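Local coordinates for protein tartronate semialdehyde reductase (Salmonella typhimurium, PDB 1VPD) that probably reduces tartronate semialdehyde to D-glycerate with NADH or NADPH, the last step in breaking down galactarate to D-glycerate, at residues 63-68 and 91-96. Residues are numbered along the deposited sequence; the frame is centred on the assembly and turned at random. Where two conformers were deposited one is given.
Sequences DVIITM and PGTVLI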
loop_
_atom_site.group_PDB
_atom_site.type_symbol
_atom_site.label_atom_id
_atom_site.label_comp_id
_atom_site.label_asym_id
_atom_site.label_seq_id
_atom_site.Cartn_x
_atom_site.Cartn_y
_atom_site.Cartn_z
ATOM N N ASP A 63 -20.042 9.068 8.492
ATOM C CA ASP A 63 -20.638 9.110 7.148
ATOM C C ASP A 63 -19.651 8.647 6.087
ATOM O O ASP A 63 -20.039 8.407 4.947
ATOM C CB ASP A 63 -21.033 10.537 6.761
ATOM C CG ASP A 63 -22.189 11.087 7.578
ATOM O OD1 ASP A 63 -23.105 10.322 7.956
ATOM O OD2 ASP A 63 -22.247 12.299 7.855
ATOM N N VAL A 64 -18.377 8.621 6.460
ATOM C CA VAL A 64 -17.305 8.134 5.577
ATOM C C VAL A 64 -16.324 7.328 6.417
ATOM O O VAL A 64 -16.013 7.690 7.562
ATOM C CB VAL A 64 -16.603 9.288 4.812
ATOM C CG1 VAL A 64 -15.932 10.264 5.771
ATOM C CG2 VAL A 64 -15.584 8.736 3.785
ATOM N N ILE A 65 -15.846 6.221 5.857
ATOM C CA ILE A 65 -14.953 5.313 6.561
ATOM C C ILE A 65 -13.818 4.991 5.608
ATOM O O ILE A 65 -14.070 4.638 4.459
ATOM C CB ILE A 65 -15.668 4.002 6.940
ATOM C CG1 ILE A 65 -16.854 4.281 7.866
ATOM C CG2 ILE A 65 -14.713 3.048 7.648
ATOM C CD1 ILE A 65 -18.118 3.665 7.405
ATOM N N ILE A 66 -12.594 5.146 6.081
ATOM C CA ILE A 66 -11.399 4.658 5.369
ATOM C C ILE A 66 -10.976 3.296 5.917
ATOM O O ILE A 66 -10.923 3.101 7.127
ATOM C CB ILE A 66 -10.249 5.683 5.526
ATOM C CG1 ILE A 66 -10.578 6.972 4.782
ATOM C CG2 ILE A 66 -8.880 5.095 5.087
ATOM C CD1 ILE A 66 -9.763 8.154 5.263
ATOM N N THR A 67 -10.648 2.351 5.025
ATOM C CA THR A 67 -10.004 1.096 5.437
ATOM C C THR A 67 -8.601 1.067 4.855
ATOM O O THR A 67 -8.393 1.525 3.742
ATOM C CB THR A 67 -10.773 -0.147 4.989
ATOM O OG1 THR A 67 -11.200 -0.021 3.617
ATOM C CG2 THR A 67 -12.067 -0.309 5.798
HETATM N N MSE A 68 -7.649 0.564 5.630
HETATM C CA MSE A 68 -6.275 0.365 5.173
HETATM C C MSE A 68 -5.852 -0.998 5.703
HETATM O O MSE A 68 -5.334 -1.118 6.814
HETATM C CB MSE A 68 -5.356 1.499 5.644
HETATM C CG MSE A 68 -3.854 1.378 5.283
HETATM SE SE MSE A 68 -3.595 0.861 3.494
HETATM C CE MSE A 68 -3.036 2.468 2.727
ATOM N N PRO A 91 -27.853 4.228 4.251
ATOM C CA PRO A 91 -27.728 4.613 2.845
ATOM C C PRO A 91 -27.049 5.950 2.737
ATOM O O PRO A 91 -27.328 6.854 3.529
ATOM C CB PRO A 91 -29.188 4.679 2.372
ATOM C CG PRO A 91 -29.886 3.717 3.237
ATOM C CD PRO A 91 -29.255 3.890 4.583
ATOM N N GLY A 92 -26.103 6.060 1.806
ATOM C CA GLY A 92 -25.350 7.267 1.581
ATOM C C GLY A 92 -23.966 7.286 2.229
ATOM O O GLY A 92 -23.150 8.147 1.916
ATOM N N THR A 93 -23.719 6.358 3.145
ATOM C CA THR A 93 -22.407 6.182 3.756
ATOM C C THR A 93 -21.425 5.842 2.631
ATOM O O THR A 93 -21.811 5.187 1.674
ATOM C CB THR A 93 -22.454 5.014 4.758
ATOM O OG1 THR A 93 -23.378 5.289 5.824
ATOM C CG2 THR A 93 -21.119 4.841 5.473
ATOM N N VAL A 94 -20.181 6.291 2.769
ATOM C CA VAL A 94 -19.137 6.040 1.774
ATOM C C VAL A 94 -17.994 5.262 2.409
ATOM O O VAL A 94 -17.514 5.638 3.480
ATOM C CB VAL A 94 -18.585 7.358 1.220
ATOM C CG1 VAL A 94 -17.446 7.107 0.210
ATOM C CG2 VAL A 94 -19.728 8.217 0.590
ATOM N N LEU A 95 -17.548 4.196 1.735
ATOM C CA LEU A 95 -16.306 3.505 2.079
ATOM C C LEU A 95 -15.229 3.949 1.100
ATOM O O LEU A 95 -15.427 3.842 -0.116
ATOM C CB LEU A 95 -16.461 1.994 1.991
ATOM C CG LEU A 95 -15.168 1.153 2.063
ATOM C CD1 LEU A 95 -14.479 1.312 3.399
ATOM C CD2 LEU A 95 -15.497 -0.311 1.810
ATOM N N ILE A 96 -14.124 4.443 1.634
ATOM C CA ILE A 96 -12.912 4.701 0.866
ATOM C C ILE A 96 -11.932 3.617 1.264
ATOM O O ILE A 96 -11.278 3.679 2.320
ATOM C CB ILE A 96 -12.342 6.114 1.119
ATOM C CG1 ILE A 96 -13.382 7.192 0.811
ATOM C CG2 ILE A 96 -11.100 6.385 0.248
ATOM C CD1 ILE A 96 -12.891 8.576 1.102
HETATM O O HOH W 1 -21.698 10.051 3.347
HETATM O O HOH W 2 -23.925 8.076 6.491
#
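Ile65 is held through both its backbone N and its backbone O by the neighbouring strand: its N donates to Val94 O (3.0 Å), and its O accepts from Ile96 N (2.8 Å, nearly straight at 168°). With Val94 N to Asp63 O and Thr67 N to Ile96 O, this makes the ladder of a parallel pair at the centre of the Rossmann-type sheet, strand 64-67 lying between 7-11 and 94-97. Beta-branched residues suit such extended backbone. On one face Val64 holds CG2 anti to its backbone N, which sets that methyl 3.8 Å from Ile96 CD1; Ile66 and Ile96 run side by side, CG1 to CB 4.2 Å. Tyr151 of helix 145-156 packs on Val64, Val94 and Ile96. The other face carries Ile65 and Leu95. The Ile65 and Thr93 side chains cross obliquely, CD1 and CG2 3.8 Å apart, while Leu95 CD1 meets Thr67 CG2 at 3.8 Å, those two side chains roughly perpendicular. Thr67 OG1, set between its backbone N and carbonyl carbon (chi1 45°), hydrogen-bonds Asp97 OD1, and Thr93 OG1 bonds to Lys90 O; each threonine methyl thus meets an apolar neighbour while each hydroxyl has a polar partner. At the exposed start, one water donates to both Asp63 O and Gly92 O; Gly92 adopts a positive phi (99°) that favours glycine. The chemistry implies a buried, largely aliphatic pair, with a water-mediated link at its exposed Asp63 and Gly92 end.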